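Local atomic coordinates of esterase (uncultured bacterium FLS12, PDB entry 4RGY), a protein that hydrolyses carboxylic esters, active at low temperature and alkaline pH, probably as a serine hydrolase of the alpha/beta-hydrolase superfamily. Residues C7-D12 against P104-S109; F85-A90 against A132-M137; T18-I23 against R108-L113; R67-M72 against R256-L261. All blocks are in the same frame, centred on the assembly; numbering follows the deposited sequence.

Interaction 1. Residues C7-D12 against P104-S109; sequences CDFFSD and PALARS
Leu106 reaches out from the helix toward Phe9 on the strand, and its CD1 makes every close contact across the segments. From CB, directed at the strand, CG is set beside the backbone N (chi1 -73°). The next torsion turns CD1 anti to CA (chi2 169°), making this methyl the foremost atom. CD1 lies 3.7 Å from Phe9 CE2 and 3.8 Å from Phe9 CD2, approaching the CD2-CE2 side of the ring obliquely, and it also comes within 4.1 Å of Phe10 O. No hydrogen bond crosses between the segments, so van der Waals packing alone joins them. In this alpha/beta-hydrolase fold, a central sheet with helices packed on it, strand 2-11 is the outermost strand of the sheet at its end of this chain, and helix 95-110 lies over it. At the root of Leu106, its carbonyl O accepts a bond from Ser109 OG at 2.8 Å; the C=O...OG angle is 119°, with the hydroxyl tilted from the carbonyl plane. Phe9 also packs on Met20 of the neighbouring strand and on Phe110, while Cys7 and Asp8 pair antiparallel with a strand of the second subunit, which continues the sheet across the interface.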
loop_
_atom_site.group_PDB
_atom_site.type_symbol
_atom_site.label_atom_id
_atom_site.label_comp_id
_atom_site.label_asym_id
_atom_site.label_seq_id
_atom_site.Cartn_x
_atom_site.Cartn_y
_atom_site.Cartn_z
ATOM N N CYS A 7 -2.685 -5.754 -4.138
ATOM C CA CYS A 7 -2.671 -7.185 -3.879
ATOM C C CYS A 7 -1.263 -7.719 -3.964
ATOM O O CYS A 7 -0.626 -7.634 -5.022
ATOM C CB CYS A 7 -3.513 -7.908 -4.939
ATOM S SG CYS A 7 -5.114 -7.139 -5.330
ATOM N N ASP A 8 -0.776 -8.289 -2.868
ATOM C CA ASP A 8 0.531 -8.925 -2.839
ATOM C C ASP A 8 0.320 -10.427 -2.709
ATOM O O ASP A 8 -0.113 -10.918 -1.662
ATOM C CB ASP A 8 1.362 -8.385 -1.681
ATOM C CG ASP A 8 1.571 -6.899 -1.776
ATOM O OD1 ASP A 8 1.866 -6.425 -2.887
ATOM O OD2 ASP A 8 1.416 -6.202 -0.750
ATOM N N PHE A 9 0.639 -11.158 -3.776
ATOM C CA PHE A 9 0.273 -12.562 -3.890
ATOM C C PHE A 9 1.436 -13.348 -4.476
ATOM O O PHE A 9 2.419 -12.772 -4.936
ATOM C CB PHE A 9 -0.958 -12.714 -4.798
ATOM C CG PHE A 9 -0.713 -12.281 -6.216
ATOM C CD1 PHE A 9 -0.849 -10.948 -6.584
ATOM C CD2 PHE A 9 -0.333 -13.201 -7.182
ATOM C CE1 PHE A 9 -0.602 -10.545 -7.893
ATOM C CE2 PHE A 9 -0.085 -12.806 -8.492
ATOM C CZ PHE A 9 -0.221 -11.473 -8.841
ATOM N N PHE A 10 1.319 -14.669 -4.464
ATOM C CA PHE A 10 2.379 -15.512 -4.991
ATOM C C PHE A 10 2.028 -16.071 -6.354
ATOM O O PHE A 10 0.933 -16.617 -6.547
ATOM C CB PHE A 10 2.692 -16.670 -4.028
ATOM C CG PHE A 10 3.928 -17.438 -4.406
ATOM C CD1 PHE A 10 5.178 -16.945 -4.075
ATOM C CD2 PHE A 10 3.840 -18.636 -5.101
ATOM C CE1 PHE A 10 6.326 -17.627 -4.426
ATOM C CE2 PHE A 10 4.986 -19.333 -5.454
ATOM C CZ PHE A 10 6.231 -18.826 -5.106
ATOM N N SER A 11 2.959 -15.945 -7.297
ATOM C CA SER A 11 2.799 -16.573 -8.599
ATOM C C SER A 11 3.581 -17.879 -8.655
ATOM O O SER A 11 4.815 -17.887 -8.573
ATOM C CB SER A 11 3.265 -15.654 -9.729
ATOM O OG SER A 11 3.361 -16.399 -10.934
ATOM N N ASP A 12 2.855 -18.984 -8.787
ATOM C CA ASP A 12 3.459 -20.295 -8.967
ATOM C C ASP A 12 4.186 -20.407 -10.309
ATOM O O ASP A 12 5.248 -21.020 -10.401
ATOM C CB ASP A 12 2.384 -21.379 -8.853
ATOM C CG ASP A 12 1.991 -21.654 -7.413
ATOM O OD1 ASP A 12 2.884 -22.030 -6.623
ATOM O OD2 ASP A 12 0.801 -21.480 -7.067
ATOM N N PRO A 104 -5.119 -14.237 -14.838
ATOM C CA PRO A 104 -6.581 -14.130 -14.863
ATOM C C PRO A 104 -7.243 -15.111 -13.897
ATOM O O PRO A 104 -8.234 -14.758 -13.251
ATOM C CB PRO A 104 -6.937 -14.465 -16.314
ATOM C CG PRO A 104 -5.691 -14.183 -17.082
ATOM C CD PRO A 104 -4.569 -14.538 -16.175
ATOM N N ALA A 105 -6.698 -16.318 -13.776
ATOM C CA ALA A 105 -7.242 -17.288 -12.829
ATOM C C ALA A 105 -7.156 -16.775 -11.398
ATOM O O ALA A 105 -8.108 -16.906 -10.627
ATOM C CB ALA A 105 -6.537 -18.637 -12.956
ATOM N N LEU A 106 -6.013 -16.197 -11.035
ATOM C CA LEU A 106 -5.841 -15.679 -9.681
ATOM C C LEU A 106 -6.787 -14.514 -9.411
ATOM O O LEU A 106 -7.420 -14.434 -8.357
ATOM C CB LEU A 106 -4.393 -15.247 -9.448
ATOM C CG LEU A 106 -3.376 -16.382 -9.290
ATOM C CD1 LEU A 106 -1.960 -15.840 -9.329
ATOM C CD2 LEU A 106 -3.604 -17.171 -8.004
ATOM N N ALA A 107 -6.889 -13.597 -10.363
ATOM C CA ALA A 107 -7.791 -12.470 -10.195
ATOM C C ALA A 107 -9.226 -12.943 -9.994
ATOM O O ALA A 107 -9.928 -12.449 -9.110
ATOM C CB ALA A 107 -7.695 -11.522 -11.385
ATOM N N ARG A 108 -9.645 -13.921 -10.790
ATOM C CA ARG A 108 -11.001 -14.452 -10.696
ATOM C C ARG A 108 -11.232 -15.239 -9.403
ATOM O O ARG A 108 -12.358 -15.314 -8.910
ATOM C CB ARG A 108 -11.302 -15.316 -11.926
ATOM C CG ARG A 108 -11.529 -14.491 -13.179
ATOM C CD ARG A 108 -11.372 -15.321 -14.444
ATOM N NE ARG A 108 -11.623 -14.499 -15.624
ATOM C CZ ARG A 108 -11.092 -14.727 -16.819
ATOM N NH1 ARG A 108 -10.273 -15.754 -16.997
ATOM N NH2 ARG A 108 -11.377 -13.915 -17.829
ATOM N N SER A 109 -10.170 -15.813 -8.850
ATOM C CA SER A 109 -10.275 -16.544 -7.589
ATOM C C SER A 109 -10.419 -15.582 -6.400
ATOM O O SER A 109 -11.110 -15.888 -5.427
ATOM C CB SER A 109 -9.071 -17.471 -7.394
ATOM O OG SER A 109 -7.938 -16.778 -6.889
#

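Interaction 2. Residues F85-A90 against A132-M137; sequences FYTDMA and ALKLGM
Lys134 sends an extended side chain from its helix to the loop 85-90, where its ammonium group meets the backbone of Tyr86. Taken in order, the loop starts with Phe85, whose carbonyl O accepts a bond from Thr87 OG1 at 2.8 Å; the hydroxyl stands above the carbonyl plane, 68° out of it. Phe85 and Tyr86 both have left-handed helical backbone torsions. The O of Tyr86 takes the hydrogen bond of Lys134 NZ at 3.0 Å, at a C=O...N angle of 139° and with NZ tilted from the carbonyl plane, while the phenol OH of Tyr86 bonds to His50 O. The helix bearing Lys134, 127-138, leads off from what appears to be the nucleophile elbow (GxSxG) of the alpha/beta-hydrolase fold, and the Tyr86 side chain touches that turn. At Thr87, a water donates to OG1 and accepts from Lys134 NZ, 2.7 Å from each of these atoms. Asp88 N gives a longer bond to a second water, which accepts from Lys134 NZ at 3.1 Å. Three acceptors thus surround the buried ammonium. A methionine in place of Lys134 would probably leave Tyr86 O without this donor and break both water bridges to the loop. Reach is gained because CG lies anti to the backbone N (chi1 -175°) and every later torsion is also extended; the chain also packs on Trp96 and Leu191.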
loop_
_atom_site.group_PDB
_atom_site.type_symbol
_atom_site.label_atom_id
_atom_site.label_comp_id
_atom_site.label_asym_id
_atom_site.label_seq_id
_atom_site.Cartn_x
_atom_site.Cartn_y
_atom_site.Cartn_z
ATOM N N PHE A 85 8.159 -8.101 -21.962
ATOM C CA PHE A 85 7.357 -8.085 -23.176
ATOM C C PHE A 85 6.281 -9.185 -23.183
ATOM O O PHE A 85 5.911 -9.681 -24.242
ATOM C CB PHE A 85 8.245 -8.139 -24.441
ATOM C CG PHE A 85 8.487 -6.796 -25.047
ATOM C CD1 PHE A 85 9.473 -5.956 -24.541
ATOM C CD2 PHE A 85 7.697 -6.345 -26.094
ATOM C CE1 PHE A 85 9.670 -4.701 -25.077
ATOM C CE2 PHE A 85 7.896 -5.088 -26.642
ATOM C CZ PHE A 85 8.887 -4.271 -26.135
ATOM N N TYR A 86 5.755 -9.536 -22.010
ATOM C CA TYR A 86 4.632 -10.484 -21.949
ATOM C C TYR A 86 5.001 -11.796 -22.643
ATOM O O TYR A 86 4.184 -12.414 -23.324
ATOM C CB TYR A 86 3.358 -9.833 -22.543
ATOM C CG TYR A 86 3.013 -8.577 -21.770
ATOM C CD1 TYR A 86 2.219 -8.631 -20.633
ATOM C CD2 TYR A 86 3.533 -7.341 -22.144
ATOM C CE1 TYR A 86 1.935 -7.494 -19.893
ATOM C CE2 TYR A 86 3.252 -6.192 -21.411
ATOM C CZ TYR A 86 2.455 -6.280 -20.284
ATOM O OH TYR A 86 2.186 -5.172 -19.519
ATOM N N THR A 87 6.244 -12.221 -22.437
ATOM C CA THR A 87 6.811 -13.373 -23.133
ATOM C C THR A 87 7.325 -14.431 -22.148
ATOM O O THR A 87 7.837 -14.088 -21.074
ATOM C CB THR A 87 7.968 -12.900 -24.044
ATOM O OG1 THR A 87 7.462 -11.938 -24.978
ATOM C CG2 THR A 87 8.606 -14.054 -24.825
ATOM N N ASP A 88 7.160 -15.706 -22.492
ATOM C CA ASP A 88 7.866 -16.759 -21.773
ATOM C C ASP A 88 9.313 -16.669 -22.226
ATOM O O ASP A 88 9.688 -17.126 -23.309
ATOM C CB ASP A 88 7.262 -18.134 -22.057
ATOM C CG ASP A 88 5.982 -18.380 -21.283
ATOM O OD1 ASP A 88 5.679 -17.605 -20.345
ATOM O OD2 ASP A 88 5.268 -19.364 -21.581
ATOM N N MET A 89 10.126 -16.035 -21.392
ATOM C CA MET A 89 11.458 -15.612 -21.787
ATOM C C MET A 89 12.398 -16.770 -22.075
ATOM O O MET A 89 12.377 -17.789 -21.386
ATOM C CB MET A 89 12.044 -14.721 -20.695
ATOM C CG MET A 89 11.270 -13.413 -20.523
ATOM S SD MET A 89 11.886 -12.387 -19.169
ATOM C CE MET A 89 13.464 -11.885 -19.836
ATOM N N ALA A 90 13.218 -16.605 -23.108
ATOM C CA ALA A 90 14.259 -17.574 -23.431
ATOM C C ALA A 90 15.250 -17.682 -22.270
ATOM O O ALA A 90 15.722 -18.780 -21.933
ATOM C CB ALA A 90 14.978 -17.163 -24.699
ATOM N N ALA A 132 -1.411 -6.922 -25.258
ATOM C CA ALA A 132 -2.861 -6.987 -25.440
ATOM C C ALA A 132 -3.233 -7.623 -26.775
ATOM O O ALA A 132 -4.111 -8.489 -26.834
ATOM C CB ALA A 132 -3.474 -5.599 -25.330
ATOM N N LEU A 133 -2.579 -7.192 -27.850
ATOM C CA LEU A 133 -2.883 -7.757 -29.160
ATOM C C LEU A 133 -2.403 -9.205 -29.278
ATOM O O LEU A 133 -3.044 -10.016 -29.943
ATOM C CB LEU A 133 -2.320 -6.890 -30.289
ATOM C CG LEU A 133 -2.923 -5.492 -30.407
ATOM C CD1 LEU A 133 -2.363 -4.796 -31.619
ATOM C CD2 LEU A 133 -4.442 -5.563 -30.484
ATOM N N LYS A 134 -1.296 -9.540 -28.621
ATOM C CA LYS A 134 -0.861 -10.929 -28.553
ATOM C C LYS A 134 -1.913 -11.808 -27.868
ATOM O O LYS A 134 -2.261 -12.882 -28.362
ATOM C CB LYS A 134 0.494 -11.034 -27.853
ATOM C CG LYS A 134 1.072 -12.438 -27.840
ATOM C CD LYS A 134 2.381 -12.473 -27.050
ATOM C CE LYS A 134 2.897 -13.887 -26.846
ATOM N NZ LYS A 134 4.075 -13.926 -25.909
ATOM N N LEU A 135 -2.426 -11.344 -26.732
ATOM C CA LEU A 135 -3.501 -12.053 -26.045
ATOM C C LEU A 135 -4.736 -12.198 -26.929
ATOM O O LEU A 135 -5.292 -13.293 -27.043
ATOM C CB LEU A 135 -3.864 -11.340 -24.741
ATOM C CG LEU A 135 -2.868 -11.607 -23.607
ATOM C CD1 LEU A 135 -3.064 -10.569 -22.512
ATOM C CD2 LEU A 135 -3.015 -13.014 -23.025
ATOM N N GLY A 136 -5.152 -11.108 -27.567
ATOM C CA GLY A 136 -6.358 -11.134 -28.371
ATOM C C GLY A 136 -6.236 -12.045 -29.580
ATOM O O GLY A 136 -7.213 -12.690 -29.975
ATOM N N MET A 137 -5.045 -12.111 -30.164
ATOM C CA MET A 137 -4.856 -12.887 -31.387
ATOM C C MET A 137 -4.392 -14.328 -31.146
ATOM O O MET A 137 -4.556 -15.193 -32.019
ATOM C CB MET A 137 -3.939 -12.142 -32.362
ATOM C CG MET A 137 -4.548 -10.825 -32.847
ATOM S SD MET A 137 -3.691 -10.159 -34.287
ATOM C CE MET A 137 -2.205 -9.529 -33.543
HETATM O O HOH W 1 6.207 -12.746 -27.182
HETATM O O HOH W 2 5.856 -16.446 -25.301
#

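Interaction 3. Residues T18-I23 against R108-L113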
loop_
_atom_site.group_PDB
_atom_site.type_symbol
_atom_site.label_atom_id
_atom_site.label_comp_id
_atom_site.label_asym_id
_atom_site.label_seq_id
_atom_site.Cartn_x
_atom_site.Cartn_y
_atom_site.Cartn_z
ATOM N N THR A 18 4.647 -11.278 -5.953
ATOM C CA THR A 18 4.523 -10.106 -6.802
ATOM C C THR A 18 3.241 -9.359 -6.436
ATOM O O THR A 18 2.613 -9.657 -5.417
ATOM C CB THR A 18 4.622 -10.531 -8.293
ATOM O OG1 THR A 18 4.658 -9.372 -9.138
ATOM C CG2 THR A 18 3.449 -11.428 -8.661
ATOM N N SER A 19 2.876 -8.364 -7.237
ATOM C CA SER A 19 1.774 -7.487 -6.883
ATOM C C SER A 19 0.917 -7.138 -8.081
ATOM O O SER A 19 1.392 -7.172 -9.213
ATOM C CB SER A 19 2.316 -6.187 -6.290
ATOM O OG SER A 19 3.093 -6.462 -5.143
ATOM N N MET A 20 -0.341 -6.802 -7.829
ATOM C CA MET A 20 -1.196 -6.195 -8.847
ATOM C C MET A 20 -2.120 -5.185 -8.184
ATOM O O MET A 20 -2.335 -5.213 -6.964
ATOM C CB MET A 20 -2.026 -7.250 -9.578
ATOM C CG MET A 20 -3.050 -7.951 -8.707
ATOM S SD MET A 20 -3.987 -9.120 -9.703
ATOM C CE MET A 20 -4.738 -10.117 -8.419
ATOM N N THR A 21 -2.667 -4.275 -8.990
ATOM C CA THR A 21 -3.666 -3.327 -8.518
ATOM C C THR A 21 -4.986 -3.691 -9.164
ATOM O O THR A 21 -5.032 -3.936 -10.368
ATOM C CB THR A 21 -3.297 -1.904 -8.951
ATOM O OG1 THR A 21 -1.985 -1.590 -8.462
ATOM C CG2 THR A 21 -4.299 -0.895 -8.426
ATOM N N VAL A 22 -6.048 -3.746 -8.371
ATOM C CA VAL A 22 -7.373 -4.073 -8.886
ATOM C C VAL A 22 -8.363 -3.007 -8.444
ATOM O O VAL A 22 -8.362 -2.583 -7.287
ATOM C CB VAL A 22 -7.834 -5.467 -8.390
ATOM C CG1 VAL A 22 -9.293 -5.720 -8.729
ATOM C CG2 VAL A 22 -6.947 -6.564 -8.981
ATOM N N ILE A 23 -9.212 -2.560 -9.366
ATOM C CA ILE A 23 -10.338 -1.733 -8.952
ATOM C C ILE A 23 -11.648 -2.441 -9.267
ATOM O O ILE A 23 -11.813 -3.012 -10.350
ATOM C CB ILE A 23 -10.295 -0.315 -9.536
ATOM C CG1 ILE A 23 -10.017 -0.333 -11.022
ATOM C CG2 ILE A 23 -9.225 0.515 -8.840
ATOM C CD1 ILE A 23 -9.977 1.066 -11.634
ATOM N N ARG A 108 -9.645 -13.921 -10.790
ATOM C CA ARG A 108 -11.001 -14.452 -10.696
ATOM C C ARG A 108 -11.232 -15.239 -9.403
ATOM O O ARG A 108 -12.358 -15.314 -8.910
ATOM C CB ARG A 108 -11.302 -15.316 -11.926
ATOM C CG ARG A 108 -11.529 -14.491 -13.179
ATOM C CD ARG A 108 -11.372 -15.321 -14.444
ATOM N NE ARG A 108 -11.623 -14.499 -15.624
ATOM C CZ ARG A 108 -11.092 -14.727 -16.819
ATOM N NH1 ARG A 108 -10.273 -15.754 -16.997
ATOM N NH2 ARG A 108 -11.377 -13.915 -17.829
ATOM N N SER A 109 -10.170 -15.813 -8.850
ATOM C CA SER A 109 -10.275 -16.544 -7.589
ATOM C C SER A 109 -10.419 -15.582 -6.400
ATOM O O SER A 109 -11.110 -15.888 -5.427
ATOM C CB SER A 109 -9.071 -17.471 -7.394
ATOM O OG SER A 109 -7.938 -16.778 -6.889
ATOM N N PHE A 110 -9.794 -14.408 -6.492
ATOM C CA PHE A 110 -9.833 -13.437 -5.401
ATOM C C PHE A 110 -11.096 -12.572 -5.428
ATOM O O PHE A 110 -11.653 -12.217 -4.381
ATOM C CB PHE A 110 -8.647 -12.472 -5.495
ATOM C CG PHE A 110 -7.292 -13.115 -5.370
ATOM C CD1 PHE A 110 -7.109 -14.316 -4.701
ATOM C CD2 PHE A 110 -6.180 -12.477 -5.912
ATOM C CE1 PHE A 110 -5.837 -14.878 -4.594
ATOM C CE2 PHE A 110 -4.917 -13.029 -5.814
ATOM C CZ PHE A 110 -4.741 -14.231 -5.159
ATOM N N PHE A 111 -11.514 -12.181 -6.630
ATOM C CA PHE A 111 -12.514 -11.135 -6.822
ATOM C C PHE A 111 -13.705 -11.637 -7.632
ATOM O O PHE A 111 -13.593 -12.628 -8.361
ATOM C CB PHE A 111 -11.882 -9.909 -7.509
ATOM C CG PHE A 111 -10.804 -9.240 -6.691
ATOM C CD1 PHE A 111 -11.129 -8.539 -5.535
ATOM C CD2 PHE A 111 -9.477 -9.307 -7.082
ATOM C CE1 PHE A 111 -10.141 -7.922 -4.783
ATOM C CE2 PHE A 111 -8.485 -8.689 -6.327
ATOM C CZ PHE A 111 -8.827 -7.993 -5.179
ATOM N N PRO A 112 -14.854 -10.960 -7.509
ATOM C CA PRO A 112 -16.069 -11.394 -8.208
ATOM C C PRO A 112 -16.048 -10.944 -9.666
ATOM O O PRO A 112 -16.813 -10.067 -10.082
ATOM C CB PRO A 112 -17.184 -10.705 -7.410
ATOM C CG PRO A 112 -16.549 -9.478 -6.872
ATOM C CD PRO A 112 -15.123 -9.855 -6.571
ATOM N N LEU A 113 -15.153 -11.566 -10.427
ATOM C CA LEU A 113 -14.922 -11.210 -11.821
ATOM C C LEU A 113 -15.523 -12.229 -12.778
ATOM O O LEU A 113 -15.516 -13.434 -12.511
ATOM C CB LEU A 113 -13.419 -11.107 -12.078
ATOM C CG LEU A 113 -12.620 -10.208 -11.133
ATOM C CD1 LEU A 113 -11.177 -10.171 -11.597
ATOM C CD2 LEU A 113 -13.189 -8.808 -11.065
#
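Phe111 presents one face to Val22, whereas Phe110 offers its edge to Met20. Val22 CG1 lies over the Phe111 ring, 4.1 Å from its centroid and 18° off the ring normal, which defines a CH-pi contact. The other methyl, CG2, approaches the rim, 3.7 Å from Phe111 CE2. Both methyls lie on the same side of the ring, CG1 over the face and CG2 outside the rim near CE2. Phe111 also meets the ring of Phe5 of its own chain, with planes at about 55°. At the edge of Phe110, near its plane, Met20 CE comes within 3.7 Å of CD2 and 3.9 Å of CE2. Met20 CG sits between the backbone N and the carbonyl carbon (chi1 66°), and from there the chain runs straight out, carrying the terminal methyl off the strand to the ring. An alanine at Val22 would probably lose the CH-pi contact and the CG2 packing, leaving a gap beside this face of Phe111. Phe110 is further held by Phe5 of the second subunit, edge to face, so packing inside the chain runs on into the interface. Beyond the helix end, Phe111 departs from helical torsions, and Pro112 centres an inverse gamma turn closed by a weak bond of Leu113 N to Phe111 O. All four touching residues are buried. They pack the end of helix 95-110 and the residue after it on strand 16-25, which runs antiparallel to both its neighbours, as the second strand does in the alpha/beta-hydrolase sheet.

Interaction 4. Residues R67-M72 against R256-L261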
loop_
_atom_site.group_PDB
_atom_site.type_symbol
_atom_site.label_atom_id
_atom_site.label_comp_id
_atom_site.label_asym_id
_atom_site.label_seq_id
_atom_site.Cartn_x
_atom_site.Cartn_y
_atom_site.Cartn_z
ATOM N N ARG A 67 -11.568 6.811 -12.044
ATOM C CA ARG A 67 -12.695 7.693 -12.314
ATOM C C ARG A 67 -13.358 7.374 -13.654
ATOM O O ARG A 67 -14.583 7.345 -13.758
ATOM C CB ARG A 67 -12.241 9.151 -12.247
ATOM C CG ARG A 67 -13.281 10.146 -12.731
ATOM C CD ARG A 67 -12.966 11.560 -12.242
ATOM N NE ARG A 67 -11.634 12.007 -12.644
ATOM C CZ ARG A 67 -11.355 12.539 -13.825
ATOM N NH1 ARG A 67 -12.318 12.681 -14.728
ATOM N NH2 ARG A 67 -10.126 12.933 -14.115
ATOM N N TYR A 68 -12.554 7.085 -14.669
ATOM C CA TYR A 68 -13.110 6.850 -15.995
ATOM C C TYR A 68 -14.038 5.636 -16.045
ATOM O O TYR A 68 -14.983 5.607 -16.840
ATOM C CB TYR A 68 -11.992 6.704 -17.030
ATOM C CG TYR A 68 -11.112 7.928 -17.180
ATOM C CD1 TYR A 68 -11.624 9.209 -17.009
ATOM C CD2 TYR A 68 -9.768 7.801 -17.510
ATOM C CE1 TYR A 68 -10.820 10.324 -17.155
ATOM C CE2 TYR A 68 -8.957 8.909 -17.658
ATOM C CZ TYR A 68 -9.488 10.167 -17.478
ATOM O OH TYR A 68 -8.696 11.288 -17.614
ATOM N N VAL A 69 -13.785 4.634 -15.212
ATOM C CA VAL A 69 -14.607 3.425 -15.246
ATOM C C VAL A 69 -15.745 3.444 -14.225
ATOM O O VAL A 69 -16.562 2.528 -14.193
ATOM C CB VAL A 69 -13.769 2.157 -15.007
ATOM C CG1 VAL A 69 -12.688 2.035 -16.071
ATOM C CG2 VAL A 69 -13.144 2.144 -13.601
ATOM N N ALA A 70 -15.802 4.487 -13.409
ATOM C CA ALA A 70 -16.651 4.490 -12.211
ATOM C C ALA A 70 -18.137 4.195 -12.451
ATOM O O ALA A 70 -18.811 3.669 -11.565
ATOM C CB ALA A 70 -16.483 5.798 -11.439
ATOM N N GLU A 71 -18.647 4.525 -13.632
ATOM C CA GLU A 71 -20.070 4.312 -13.906
ATOM C C GLU A 71 -20.337 3.156 -14.865
ATOM O O GLU A 71 -21.468 2.964 -15.320
ATOM C CB GLU A 71 -20.717 5.593 -14.443
ATOM C CG GLU A 71 -20.597 6.785 -13.510
ATOM C CD GLU A 71 -21.115 6.487 -12.118
ATOM O OE1 GLU A 71 -22.109 5.738 -11.992
ATOM O OE2 GLU A 71 -20.520 6.999 -11.144
ATOM N N MET A 72 -19.305 2.373 -15.155
ATOM C CA MET A 72 -19.395 1.366 -16.204
ATOM C C MET A 72 -19.725 -0.038 -15.709
ATOM O O MET A 72 -20.058 -0.911 -16.507
ATOM C CB MET A 72 -18.102 1.342 -17.018
ATOM C CG MET A 72 -17.770 2.673 -17.665
ATOM S SD MET A 72 -16.297 2.591 -18.695
ATOM C CE MET A 72 -16.747 1.322 -19.886
ATOM N N ARG A 256 -11.297 6.894 -24.796
ATOM C CA ARG A 256 -11.866 6.492 -26.078
ATOM C C ARG A 256 -11.938 4.974 -26.166
ATOM O O ARG A 256 -12.924 4.414 -26.640
ATOM C CB ARG A 256 -11.047 7.072 -27.226
ATOM C CG ARG A 256 -10.965 8.596 -27.190
ATOM C CD ARG A 256 -10.252 9.140 -28.417
ATOM N NE ARG A 256 -10.937 8.754 -29.646
ATOM C CZ ARG A 256 -11.962 9.416 -30.176
ATOM N NH1 ARG A 256 -12.439 10.506 -29.578
ATOM N NH2 ARG A 256 -12.521 8.987 -31.299
ATOM N N VAL A 257 -10.905 4.295 -25.681
ATOM C CA VAL A 257 -10.930 2.841 -25.657
ATOM C C VAL A 257 -12.083 2.330 -24.793
ATOM O O VAL A 257 -12.789 1.399 -25.182
ATOM C CB VAL A 257 -9.597 2.259 -25.163
ATOM C CG1 VAL A 257 -9.734 0.769 -24.864
ATOM C CG2 VAL A 257 -8.503 2.503 -26.206
ATOM N N LEU A 258 -12.280 2.940 -23.623
ATOM C CA LEU A 258 -13.367 2.531 -22.740
ATOM C C LEU A 258 -14.738 2.664 -23.415
ATOM O O LEU A 258 -15.575 1.778 -23.291
ATOM C CB LEU A 258 -13.324 3.315 -21.425
ATOM C CG LEU A 258 -12.170 2.971 -20.474
ATOM C CD1 LEU A 258 -12.123 3.979 -19.347
ATOM C CD2 LEU A 258 -12.298 1.558 -19.919
ATOM N N ALA A 259 -14.954 3.757 -24.140
ATOM C CA ALA A 259 -16.227 3.975 -24.830
ATOM C C ALA A 259 -16.448 2.967 -25.948
ATOM O O ALA A 259 -17.589 2.646 -26.303
ATOM C CB ALA A 259 -16.294 5.391 -25.381
ATOM N N TRP A 260 -15.344 2.479 -26.498
ATOM C CA TRP A 260 -15.338 1.566 -27.629
ATOM C C TRP A 260 -15.555 0.107 -27.224
ATOM O O TRP A 260 -15.955 -0.717 -28.047
ATOM C CB TRP A 260 -14.014 1.748 -28.376
ATOM C CG TRP A 260 -13.603 0.661 -29.343
ATOM C CD1 TRP A 260 -13.865 0.605 -30.686
ATOM C CD2 TRP A 260 -12.807 -0.488 -29.043
ATOM N NE1 TRP A 260 -13.291 -0.522 -31.233
ATOM C CE2 TRP A 260 -12.628 -1.206 -30.247
ATOM C CE3 TRP A 260 -12.216 -0.978 -27.874
ATOM C CZ2 TRP A 260 -11.906 -2.395 -30.305
ATOM C CZ3 TRP A 260 -11.499 -2.155 -27.934
ATOM C CH2 TRP A 260 -11.347 -2.853 -29.142
ATOM N N LEU A 261 -15.293 -0.222 -25.960
ATOM C CA LEU A 261 -15.435 -1.604 -25.507
ATOM C C LEU A 261 -16.847 -2.121 -25.754
ATOM O O LEU A 261 -17.819 -1.410 -25.519
ATOM C CB LEU A 261 -15.106 -1.734 -24.019
ATOM C CG LEU A 261 -13.661 -1.515 -23.561
ATOM C CD1 LEU A 261 -13.570 -1.677 -22.047
ATOM C CD2 LEU A 261 -12.692 -2.457 -24.274
#
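Leu258, near the end of helix 247-260, makes an apolar contact with Tyr68, Val69 and Met72 in the segment 67-72, which begins on the short helix 65-68. Leu258 alone supplies nearly half of the 183 Å² buried between the segments. Its CD1 comes 3.6 Å from Tyr68 CB and 3.9 Å from Val69 CG1, and CD2 is likewise 3.9 Å from Val69 CG1, so both branches of the leucine reach the same valine methyl. In this alpha/beta-hydrolase fold the contact joins the last helix to the connection leading into strand 75-79, and Leu74 in that connection also touches Val69, Leu258 and Leu261. Met72 closes in at the level of the leucine's root, its SD 4.1 Å from Leu258 CB. A bend at the last torsion (chi3 59°) carries its CE to 3.6 Å from Leu258 O. Tyr68 directs its CB at Leu258 but its ring leads away and packs on Ile254 and Gln255, and its OH makes a weak hydrogen bond to Asp251. Next to it, Arg67 NE donates to the carbonyl of Arg62 in the fourth subunit.

How the interactions relate
Interactions 1 and 3 are neighbours, their centres 6 Å apart: they share Arg108 and Ser109 of helix 95-110 and fix it to the adjacent strands 2-11 and 16-25. Both touch the second subunit, so the helix joins sheet packing to assembly. Interaction 4 lies 19 Å from interaction 3 between centres, yet the two meet where Ile23 CD1 comes 3.9 Å from Val69 CG2. Interaction 2, beside the putative nucleophile elbow, touches none of the others; its centre is 18 Å from that of interaction 1 and, across the chain's centre, 24 Å from interaction 4's. Along the chain, interaction 4 encloses interaction 2, while interactions 1 and 3 cross both, tying early strands to a later helix.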